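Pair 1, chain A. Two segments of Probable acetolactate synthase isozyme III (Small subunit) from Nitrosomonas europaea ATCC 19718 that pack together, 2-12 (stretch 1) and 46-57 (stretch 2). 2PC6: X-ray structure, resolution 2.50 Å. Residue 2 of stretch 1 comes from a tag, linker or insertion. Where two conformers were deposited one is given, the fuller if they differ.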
# COMPACT_ATOMS: atom_id res chain seq x y z
N HIS A 2 -2.78 -7.34 -23.06
CA HIS A 2 -2.98 -6.21 -22.11
C HIS A 2 -3.48 -6.73 -20.76
O HIS A 2 -4.56 -6.35 -20.30
CB HIS A 2 -3.95 -5.18 -22.68
N MSE A 3 -2.71 -7.63 -20.12
CA MSE A 3 -3.14 -8.19 -18.84
C MSE A 3 -2.19 -7.80 -17.70
O MSE A 3 -1.05 -7.37 -17.93
CB MSE A 3 -3.35 -9.71 -18.93
CG MSE A 3 -4.46 -10.30 -18.01
SE MSE A 3 -6.15 -10.80 -18.91
CE MSE A 3 -6.96 -12.03 -17.55
N ARG A 4 -2.69 -7.95 -16.48
CA ARG A 4 -2.01 -7.57 -15.24
C ARG A 4 -0.84 -8.46 -14.85
O ARG A 4 -0.99 -9.66 -14.70
CB ARG A 4 -3.01 -7.60 -14.08
CG ARG A 4 -3.91 -6.40 -13.98
CD ARG A 4 -4.45 -6.29 -12.56
NE ARG A 4 -5.48 -5.24 -12.47
N HIS A 5 0.32 -7.83 -14.66
CA HIS A 5 1.47 -8.49 -14.03
C HIS A 5 1.77 -7.81 -12.70
O HIS A 5 1.71 -6.58 -12.57
CB HIS A 5 2.67 -8.42 -14.95
CG HIS A 5 2.47 -9.16 -16.23
ND1 HIS A 5 3.14 -10.32 -16.53
CD2 HIS A 5 1.64 -8.91 -17.28
CE1 HIS A 5 2.74 -10.75 -17.72
NE2 HIS A 5 1.83 -9.92 -18.19
N ILE A 6 2.08 -8.62 -11.71
CA ILE A 6 2.40 -8.12 -10.38
C ILE A 6 3.87 -8.36 -10.34
O ILE A 6 4.30 -9.50 -10.26
CB ILE A 6 1.71 -8.96 -9.28
CG1 ILE A 6 0.17 -8.93 -9.43
CG2 ILE A 6 2.15 -8.49 -7.90
CD1 ILE A 6 -0.57 -9.99 -8.65
N ILE A 7 4.64 -7.29 -10.49
CA ILE A 7 6.08 -7.28 -10.28
C ILE A 7 6.45 -6.98 -8.80
O ILE A 7 5.93 -6.04 -8.16
CB ILE A 7 6.77 -6.31 -11.24
CG1 ILE A 7 6.90 -6.95 -12.62
CG2 ILE A 7 8.14 -6.02 -10.78
CD1 ILE A 7 5.95 -6.45 -13.64
N SER A 8 7.34 -7.82 -8.29
CA SER A 8 7.83 -7.78 -6.94
C SER A 8 9.33 -7.51 -6.98
O SER A 8 10.08 -8.18 -7.70
CB SER A 8 7.65 -9.15 -6.34
OG SER A 8 7.08 -9.06 -5.06
N LEU A 9 9.80 -6.55 -6.20
CA LEU A 9 11.22 -6.30 -6.21
C LEU A 9 11.79 -5.84 -4.87
O LEU A 9 11.08 -5.30 -4.02
CB LEU A 9 11.63 -5.40 -7.38
CG LEU A 9 10.92 -4.08 -7.66
CD1 LEU A 9 11.64 -3.03 -6.87
CD2 LEU A 9 11.00 -3.71 -9.14
N LEU A 10 13.07 -6.18 -4.70
CA LEU A 10 13.86 -5.75 -3.59
C LEU A 10 14.70 -4.55 -4.02
O LEU A 10 15.37 -4.56 -5.06
CB LEU A 10 14.76 -6.89 -3.11
CG LEU A 10 14.27 -7.93 -2.09
CD1 LEU A 10 15.40 -8.86 -1.73
CD2 LEU A 10 13.63 -7.36 -0.80
N MSE A 11 14.68 -3.50 -3.22
CA MSE A 11 15.56 -2.40 -3.53
C MSE A 11 16.14 -1.68 -2.36
O MSE A 11 15.58 -1.70 -1.26
CB MSE A 11 14.90 -1.42 -4.46
CG MSE A 11 13.46 -1.13 -4.20
SE MSE A 11 13.33 0.66 -4.90
CE MSE A 11 13.08 1.78 -3.16
N GLU A 12 17.30 -1.08 -2.62
CA GLU A 12 17.97 -0.17 -1.70
C GLU A 12 17.00 0.85 -1.11
O GLU A 12 16.44 1.68 -1.83
CB GLU A 12 19.11 0.57 -2.43
CG GLU A 12 20.17 -0.32 -3.15
CD GLU A 12 21.02 -1.23 -2.22
OE1 GLU A 12 20.72 -1.41 -1.01
OE2 GLU A 12 22.02 -1.78 -2.72
N SER A 46 14.06 -2.38 0.76
CA SER A 46 12.61 -2.26 0.73
C SER A 46 12.03 -3.22 -0.28
O SER A 46 12.72 -3.65 -1.20
CB SER A 46 12.21 -0.82 0.39
OG SER A 46 12.48 0.05 1.49
N ARG A 47 10.76 -3.55 -0.12
CA ARG A 47 10.07 -4.52 -0.98
C ARG A 47 9.01 -3.76 -1.74
O ARG A 47 8.16 -3.09 -1.18
CB ARG A 47 9.45 -5.65 -0.14
CG ARG A 47 8.50 -6.63 -0.88
CD ARG A 47 9.30 -7.69 -1.59
NE ARG A 47 8.52 -8.71 -2.30
CZ ARG A 47 8.49 -10.00 -1.98
NH1 ARG A 47 9.16 -10.46 -0.94
NH2 ARG A 47 7.79 -10.85 -2.71
N MSE A 48 9.08 -3.83 -3.04
CA MSE A 48 8.11 -3.12 -3.81
C MSE A 48 7.26 -4.10 -4.53
O MSE A 48 7.75 -5.08 -5.09
CB MSE A 48 8.79 -2.21 -4.82
CG MSE A 48 7.82 -1.44 -5.68
SE MSE A 48 8.79 -0.17 -6.87
CE MSE A 48 9.77 0.90 -5.48
N THR A 49 5.97 -3.82 -4.51
CA THR A 49 5.04 -4.55 -5.32
C THR A 49 4.40 -3.55 -6.27
O THR A 49 3.74 -2.61 -5.84
CB THR A 49 3.95 -5.23 -4.47
OG1 THR A 49 4.58 -6.01 -3.44
CG2 THR A 49 3.12 -6.10 -5.33
N LEU A 50 4.60 -3.80 -7.54
CA LEU A 50 4.11 -2.94 -8.55
C LEU A 50 3.19 -3.72 -9.53
O LEU A 50 3.50 -4.85 -9.93
CB LEU A 50 5.33 -2.44 -9.28
CG LEU A 50 5.18 -1.39 -10.34
CD1 LEU A 50 6.56 -0.86 -10.53
CD2 LEU A 50 4.67 -2.05 -11.64
N VAL A 51 2.07 -3.12 -9.90
CA VAL A 51 1.18 -3.75 -10.86
C VAL A 51 1.24 -2.95 -12.15
O VAL A 51 1.08 -1.74 -12.14
CB VAL A 51 -0.29 -3.76 -10.39
CG1 VAL A 51 -1.20 -4.24 -11.50
CG2 VAL A 51 -0.43 -4.60 -9.14
N THR A 52 1.47 -3.66 -13.25
CA THR A 52 1.45 -3.05 -14.57
C THR A 52 0.59 -3.83 -15.59
O THR A 52 0.30 -5.03 -15.41
CB THR A 52 2.89 -2.77 -15.09
OG1 THR A 52 2.82 -1.95 -16.27
CG2 THR A 52 3.70 -4.07 -15.37
N ASN A 53 0.12 -3.13 -16.62
CA ASN A 53 -0.81 -3.70 -17.58
C ASN A 53 -0.22 -3.66 -18.97
O ASN A 53 0.00 -2.57 -19.52
CB ASN A 53 -2.15 -2.93 -17.59
CG ASN A 53 -2.96 -3.13 -16.31
OD1 ASN A 53 -3.21 -4.24 -15.87
ND2 ASN A 53 -3.40 -2.02 -15.72
N GLY A 54 0.04 -4.83 -19.54
CA GLY A 54 0.52 -4.88 -20.92
C GLY A 54 0.68 -6.24 -21.54
O GLY A 54 0.51 -7.26 -20.88
N PRO A 55 0.98 -6.26 -22.85
CA PRO A 55 1.38 -7.50 -23.51
C PRO A 55 2.71 -7.97 -22.96
O PRO A 55 3.49 -7.15 -22.49
CB PRO A 55 1.52 -7.09 -24.99
CG PRO A 55 1.72 -5.63 -24.97
CD PRO A 55 0.95 -5.12 -23.79
N ASP A 56 2.95 -9.28 -23.01
CA ASP A 56 4.15 -9.88 -22.42
C ASP A 56 5.46 -9.20 -22.77
O ASP A 56 6.30 -8.99 -21.89
CB ASP A 56 4.24 -11.37 -22.74
CG ASP A 56 3.80 -12.24 -21.57
OD1 ASP A 56 4.30 -12.05 -20.42
OD2 ASP A 56 2.95 -13.12 -21.80
N GLU A 57 5.61 -8.87 -24.06
CA GLU A 57 6.86 -8.33 -24.60
C GLU A 57 7.15 -6.94 -24.04
O GLU A 57 8.31 -6.49 -24.03
CB GLU A 57 6.84 -8.30 -26.15

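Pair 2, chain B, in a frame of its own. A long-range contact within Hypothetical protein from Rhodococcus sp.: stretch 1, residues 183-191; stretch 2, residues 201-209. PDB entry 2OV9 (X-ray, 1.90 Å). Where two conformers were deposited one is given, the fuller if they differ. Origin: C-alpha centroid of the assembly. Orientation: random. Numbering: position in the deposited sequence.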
# COMPACT_ATOMS: atom_id res chain seq x y z
N GLY B 183 -22.72 15.24 14.66
CA GLY B 183 -23.36 13.97 15.00
C GLY B 183 -22.43 12.79 14.84
O GLY B 183 -21.37 12.75 15.46
N ARG B 184 -22.82 11.82 14.00
CA ARG B 184 -21.98 10.65 13.72
C ARG B 184 -20.90 11.01 12.69
O ARG B 184 -19.93 10.27 12.50
CB ARG B 184 -22.83 9.46 13.23
CG ARG B 184 -23.93 9.00 14.19
CD ARG B 184 -24.78 7.87 13.60
NE ARG B 184 -26.18 7.95 14.06
CZ ARG B 184 -27.11 7.01 13.85
NH1 ARG B 184 -26.82 5.89 13.20
NH2 ARG B 184 -28.35 7.19 14.31
N LYS B 185 -21.06 12.17 12.06
CA LYS B 185 -20.25 12.57 10.91
C LYS B 185 -18.97 13.32 11.31
O LYS B 185 -19.02 14.37 11.94
CB LYS B 185 -21.09 13.39 9.93
CG LYS B 185 -22.39 12.68 9.54
CD LYS B 185 -22.92 13.13 8.19
CE LYS B 185 -23.53 11.94 7.42
NZ LYS B 185 -24.55 12.33 6.40
N ILE B 186 -17.84 12.76 10.89
CA ILE B 186 -16.54 13.35 11.18
C ILE B 186 -15.88 13.78 9.89
O ILE B 186 -15.89 13.03 8.91
CB ILE B 186 -15.64 12.35 11.91
CG1 ILE B 186 -16.28 11.95 13.25
CG2 ILE B 186 -14.22 12.94 12.10
CD1 ILE B 186 -16.20 10.48 13.56
N THR B 187 -15.33 14.99 9.89
CA THR B 187 -14.50 15.47 8.78
C THR B 187 -13.07 15.63 9.24
O THR B 187 -12.80 16.29 10.26
CB THR B 187 -14.98 16.82 8.23
OG1 THR B 187 -16.27 16.66 7.64
CG2 THR B 187 -14.03 17.34 7.16
N THR B 188 -12.15 15.06 8.45
CA THR B 188 -10.75 15.04 8.77
C THR B 188 -9.93 15.44 7.54
O THR B 188 -10.28 15.07 6.42
CB THR B 188 -10.36 13.63 9.22
OG1 THR B 188 -11.39 13.11 10.07
CG2 THR B 188 -9.02 13.62 9.99
N ALA B 189 -8.85 16.19 7.76
CA ALA B 189 -8.00 16.66 6.66
C ALA B 189 -6.51 16.38 6.94
O ALA B 189 -6.08 16.28 8.09
CB ALA B 189 -8.21 18.16 6.40
N GLY B 190 -5.72 16.29 5.87
CA GLY B 190 -4.29 16.02 6.03
C GLY B 190 -3.58 16.34 4.75
O GLY B 190 -4.21 16.68 3.73
N ASP B 191 -2.25 16.29 4.79
CA ASP B 191 -1.47 16.48 3.59
C ASP B 191 -0.11 15.86 3.76
O ASP B 191 0.25 15.44 4.87
CB ASP B 191 -1.36 17.96 3.21
CG ASP B 191 -0.82 18.80 4.32
OD1 ASP B 191 0.23 18.44 4.91
OD2 ASP B 191 -1.43 19.85 4.58
N VAL B 201 0.55 16.28 -1.72
CA VAL B 201 -0.78 15.66 -1.76
C VAL B 201 -1.58 16.16 -0.58
O VAL B 201 -1.05 16.36 0.52
CB VAL B 201 -0.70 14.13 -1.65
CG1 VAL B 201 -2.09 13.47 -1.97
CG2 VAL B 201 0.34 13.60 -2.59
N SER B 202 -2.89 16.34 -0.77
CA SER B 202 -3.73 16.71 0.34
C SER B 202 -4.96 15.82 0.29
O SER B 202 -5.25 15.24 -0.74
CB SER B 202 -4.10 18.20 0.27
OG SER B 202 -4.89 18.51 -0.88
N VAL B 203 -5.65 15.71 1.40
CA VAL B 203 -6.84 14.88 1.48
C VAL B 203 -7.88 15.50 2.41
O VAL B 203 -7.53 16.22 3.35
CB VAL B 203 -6.50 13.44 1.96
CG1 VAL B 203 -5.95 13.45 3.39
CG2 VAL B 203 -7.74 12.51 1.83
N GLU B 204 -9.14 15.26 2.06
CA GLU B 204 -10.30 15.47 2.92
C GLU B 204 -11.04 14.13 3.04
O GLU B 204 -11.45 13.57 2.00
CB GLU B 204 -11.27 16.49 2.31
CG GLU B 204 -10.87 17.96 2.42
CD GLU B 204 -11.85 18.92 1.72
OE1 GLU B 204 -13.03 18.55 1.50
OE2 GLU B 204 -11.43 20.05 1.38
N GLY B 205 -11.23 13.64 4.26
CA GLY B 205 -12.01 12.40 4.48
C GLY B 205 -13.24 12.64 5.34
O GLY B 205 -13.26 13.51 6.21
N LEU B 206 -14.27 11.86 5.05
CA LEU B 206 -15.52 11.89 5.79
C LEU B 206 -15.66 10.55 6.47
O LEU B 206 -15.41 9.50 5.87
CB LEU B 206 -16.70 12.15 4.85
CG LEU B 206 -16.68 13.45 4.05
CD1 LEU B 206 -17.83 13.49 3.03
CD2 LEU B 206 -16.74 14.69 4.96
N PHE B 207 -16.05 10.59 7.75
CA PHE B 207 -16.12 9.40 8.56
C PHE B 207 -17.47 9.36 9.27
O PHE B 207 -18.16 10.38 9.36
CB PHE B 207 -14.97 9.35 9.57
CG PHE B 207 -13.60 9.29 8.93
CD1 PHE B 207 -12.95 8.07 8.77
CD2 PHE B 207 -12.97 10.45 8.48
CE1 PHE B 207 -11.69 8.00 8.18
CE2 PHE B 207 -11.70 10.40 7.88
CZ PHE B 207 -11.05 9.19 7.74
N VAL B 208 -17.85 8.18 9.75
CA VAL B 208 -19.13 8.01 10.44
C VAL B 208 -18.93 7.23 11.75
O VAL B 208 -18.58 6.05 11.71
CB VAL B 208 -20.16 7.28 9.55
CG1 VAL B 208 -21.58 7.36 10.16
CG2 VAL B 208 -20.16 7.85 8.13
N ASP B 209 -19.11 7.94 12.88
CA ASP B 209 -19.36 7.38 14.24
C ASP B 209 -18.69 8.15 15.37
O ASP B 209 -18.82 7.79 16.55
CB ASP B 209 -19.04 5.88 14.35
CG ASP B 209 -20.22 5.02 13.99
OD1 ASP B 209 -21.34 5.57 13.93
OD2 ASP B 209 -20.02 3.80 13.75

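Where do the two contacts differ most? They part at the matched positions Leu9(A) and Gly190(B), and Leu50(A) and Gly205(B). Pair 1 has a leucine at each place, whereas pair 2 has no side chain at either. In pair 1 the CD1 atom of Leu9(A) packs 3.6 Å from CB of Met48(A), a selenomethionine that matches Val203(B). In pair 2 the space beside Gly205(B) is taken by a neighbour in its own strand: an ideal CB on Gly205(B) would lie 2.9 Å from CE2 of Phe207(B), a clash.

What backbone do they share despite this? Each is a pair of antiparallel strands, with strand directions 158° apart in pair 1 and 155° in pair 2, and 14 central residues superpose with an RMSD of 0.5 Å. Ile7(A) matches Thr188(B), and both sit in hydrogen-bonded pairs. Leu50(A) N donates to Ile7(A) O at 2.7 Å, just as Gly205(B) N donates to Thr188(B) O at 2.8 Å. Such bonds recur at every second residue, and between them, at the non-hydrogen-bonded pairs, CA-H...O contacts form where the chains lie close, as at Ser8(A) CA to Met48(A) O and Ala189(B) CA to Val203(B) O, 3.3 and 3.4 Å.

How is the face carrying His5(A) and Ile186(B) filled? His5(A) matches Ile186(B), and Thr52(A) matches Phe207(B), so the ring of this cross-strand pair is on the first stretch in pair 1 and on the second in pair 2. In pair 1, Ile7(A) CD1 reaches Thr52(A) CG2 at 3.7 Å. In pair 2 the matching Thr188(B) is shorter, and the phenylalanine spans the gap: its CD2 lies 3.5 Å from Thr188(B) OG1, while Ile186(B) CB and Phe207(B) CB are 3.9 Å apart. In pair 2 the phenylalanine ring lies over the bare Gly205(B), whereas pair 1 has a leucine at that position and a threonine in place of the phenylalanine.

What happens on the other face? Pair 1 places a polar link there: Arg47(A) NE and NH2 both donate to Ser8(A) OG, at 3.1 and 3.0 Å, so one hydroxyl receives two bonds at the edge of the guanidinium. The matching residues in pair 2 are Ser202(B) and Ala189(B); the alanine offers no hydroxyl to receive such a bond. Ile6(A) and Thr187(B) also coincide, but where Ile6(A) CG2 meets Thr49(A) CG2 at 3.6 Å, Thr187(B) OG1 lies 3.4 Å from CD2 of Leu206(B).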